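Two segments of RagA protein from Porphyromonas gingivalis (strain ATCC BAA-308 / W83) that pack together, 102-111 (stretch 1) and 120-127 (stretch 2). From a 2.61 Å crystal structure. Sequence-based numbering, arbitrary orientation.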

# COMPACT_ATOMS: atom_id res chain seq x y z
N VAL A 102 9.11 -46.00 -0.47
CA VAL A 102 9.96 -44.81 -0.44
C VAL A 102 10.94 -44.86 -1.60
O VAL A 102 11.63 -45.87 -1.79
N ALA A 103 11.02 -43.76 -2.36
CA ALA A 103 11.94 -43.63 -3.49
C ALA A 103 12.83 -42.42 -3.28
O ALA A 103 12.33 -41.35 -2.90
N LYS A 104 14.13 -42.58 -3.52
CA LYS A 104 15.11 -41.54 -3.22
C LYS A 104 15.89 -41.14 -4.46
O LYS A 104 16.41 -42.01 -5.18
N VAL A 105 16.02 -39.84 -4.69
CA VAL A 105 16.70 -39.32 -5.87
C VAL A 105 17.96 -38.59 -5.44
O VAL A 105 17.92 -37.76 -4.52
N SER A 106 19.06 -38.90 -6.11
CA SER A 106 20.40 -38.42 -5.80
C SER A 106 20.56 -36.94 -6.21
O SER A 106 19.75 -36.38 -6.96
N SER A 107 21.63 -36.31 -5.71
CA SER A 107 21.85 -34.90 -6.03
C SER A 107 22.11 -34.69 -7.52
O SER A 107 21.72 -33.66 -8.07
N GLU A 108 22.73 -35.67 -8.19
CA GLU A 108 22.94 -35.62 -9.64
C GLU A 108 21.67 -35.23 -10.38
O GLU A 108 21.67 -34.30 -11.19
N LYS A 109 20.58 -35.94 -10.12
CA LYS A 109 19.33 -35.65 -10.80
C LYS A 109 18.76 -34.30 -10.42
O LYS A 109 17.83 -33.83 -11.08
N LEU A 110 19.31 -33.64 -9.39
CA LEU A 110 18.81 -32.36 -8.92
C LEU A 110 19.69 -31.17 -9.30
O LEU A 110 19.21 -30.03 -9.26
N ALA A 111 20.95 -31.40 -9.68
CA ALA A 111 21.98 -30.37 -9.72
C ALA A 111 21.99 -29.58 -11.02
O ALA A 111 21.80 -30.14 -12.10
N ASP A 120 10.24 -30.25 -12.22
CA ASP A 120 10.40 -30.68 -13.60
C ASP A 120 11.53 -31.69 -13.75
O ASP A 120 11.45 -32.60 -14.59
N ALA A 121 12.57 -31.57 -12.93
CA ALA A 121 13.72 -32.47 -13.00
C ALA A 121 13.42 -33.87 -12.48
O ALA A 121 14.28 -34.75 -12.60
N LEU A 122 12.24 -34.09 -11.88
CA LEU A 122 11.86 -35.41 -11.40
C LEU A 122 10.83 -36.08 -12.29
O LEU A 122 10.47 -37.23 -12.03
N GLN A 123 10.37 -35.40 -13.33
CA GLN A 123 9.56 -36.06 -14.34
C GLN A 123 10.30 -37.26 -14.90
O GLN A 123 11.41 -37.13 -15.42
N GLY A 124 9.70 -38.44 -14.75
CA GLY A 124 10.29 -39.67 -15.21
C GLY A 124 11.27 -40.33 -14.27
O GLY A 124 11.84 -41.37 -14.64
N GLN A 125 11.48 -39.80 -13.06
CA GLN A 125 12.54 -40.27 -12.18
C GLN A 125 12.04 -41.15 -11.03
O GLN A 125 12.82 -41.94 -10.49
N VAL A 126 10.78 -41.04 -10.64
CA VAL A 126 10.26 -41.80 -9.51
C VAL A 126 8.97 -42.50 -9.91
O VAL A 126 8.01 -41.85 -10.34
N ALA A 127 8.94 -43.82 -9.73
CA ALA A 127 7.76 -44.62 -10.05
C ALA A 127 6.55 -44.14 -9.26
O ALA A 127 6.61 -44.03 -8.04

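Which side chains of the strand face the second stretch? The alternation of an extended chain decides it: Ala103 and Val105 point toward the other stretch, whereas Val102 and Lys104 point away. Ala103 offers only a small methyl, and Val126, with chi1 t, brings its own branch close, Ala103 CB lying 3.4 Å from Val126 CG1.

What fills the middle of the contact? Val105, also t, pushes CG2 into a hollow lined by Leu122, Gln125 and Val126. Its CG2 is 3.6 Å from Val126 CG2 and 3.7 Å from Leu122 CD2, while Gln125 CB stands farther off, 4.5 Å from Val105 CG2.

How do the two leucines meet? Both leave their backbones sideways, yet their ends come nearer. Leu110 (m, t) and Leu122 (chi1 m, chi2 106°) touch at Leu110 CD2 and Leu122 CD1, 3.9 Å apart. Leu122 thus reaches both Val105 and Leu110, one methyl to each.

Do polar groups tie the stretches together? No hydrogen bond crosses between them, so packing carries the contact. Lys109 starts toward the partner, its CG 3.9 Å from Gln125 OE1, but its end leads away. Beside it, the small Ala121 fits against backbone, with Ala121 CB 3.7 Å from Lys109 O.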

# COMPACT_ATOMS: atom_id res chain seq x y z
CB VAL A 102 10.72 -44.69 0.89
CG1 VAL A 102 11.60 -43.44 0.86
CG2 VAL A 102 9.76 -44.66 2.06
CB ALA A 103 11.18 -43.48 -4.81
CB LYS A 104 16.10 -42.00 -2.14
CG LYS A 104 17.09 -40.91 -1.75
CD LYS A 104 18.13 -41.40 -0.75
CE LYS A 104 18.03 -40.62 0.56
NZ LYS A 104 19.37 -40.43 1.18
CB VAL A 105 15.78 -38.40 -6.69
CG1 VAL A 105 16.57 -37.69 -7.73
CG2 VAL A 105 14.72 -39.24 -7.37
CB SER A 106 21.43 -39.30 -6.50
OG SER A 106 22.58 -38.56 -6.89
CB SER A 107 22.99 -34.31 -5.18
OG SER A 107 24.25 -34.89 -5.45
CB GLU A 108 23.43 -36.97 -10.16
CG GLU A 108 24.91 -37.22 -9.99
CD GLU A 108 25.25 -37.78 -8.62
OE1 GLU A 108 26.23 -38.57 -8.54
OE2 GLU A 108 24.55 -37.44 -7.64
CB LYS A 109 18.33 -36.77 -10.52
CG LYS A 109 18.83 -38.16 -10.93
CD LYS A 109 19.33 -38.94 -9.73
CE LYS A 109 19.11 -40.45 -9.88
NZ LYS A 109 19.19 -41.14 -8.55
CB LEU A 110 18.66 -32.38 -7.39
CG LEU A 110 17.73 -33.44 -6.77
CD1 LEU A 110 17.96 -33.58 -5.26
CD2 LEU A 110 16.28 -33.09 -7.05
CB ALA A 111 23.36 -31.01 -9.52
CB ASP A 120 10.64 -29.47 -14.49
CG ASP A 120 10.71 -29.83 -15.95
OD1 ASP A 120 9.63 -29.96 -16.58
OD2 ASP A 120 11.84 -29.98 -16.46
CB ALA A 121 14.91 -31.88 -12.23
CB LEU A 122 11.38 -35.32 -9.94
CG LEU A 122 12.65 -35.13 -9.10
CD1 LEU A 122 12.80 -33.71 -8.59
CD2 LEU A 122 12.82 -36.18 -7.98
CB GLN A 123 9.22 -35.10 -15.46
CG GLN A 123 8.02 -35.52 -16.23
CD GLN A 123 7.82 -34.71 -17.48
OE1 GLN A 123 8.77 -34.48 -18.23
NE2 GLN A 123 6.59 -34.26 -17.71
CB GLN A 125 13.32 -39.08 -11.61
CG GLN A 125 14.04 -38.24 -12.65
CD GLN A 125 15.04 -39.06 -13.45
OE1 GLN A 125 15.90 -39.73 -12.88
NE2 GLN A 125 14.92 -39.01 -14.77
CB VAL A 126 10.04 -40.90 -8.29
CG1 VAL A 126 9.47 -41.71 -7.14
CG2 VAL A 126 11.33 -40.23 -7.88
CB ALA A 127 8.03 -46.10 -9.76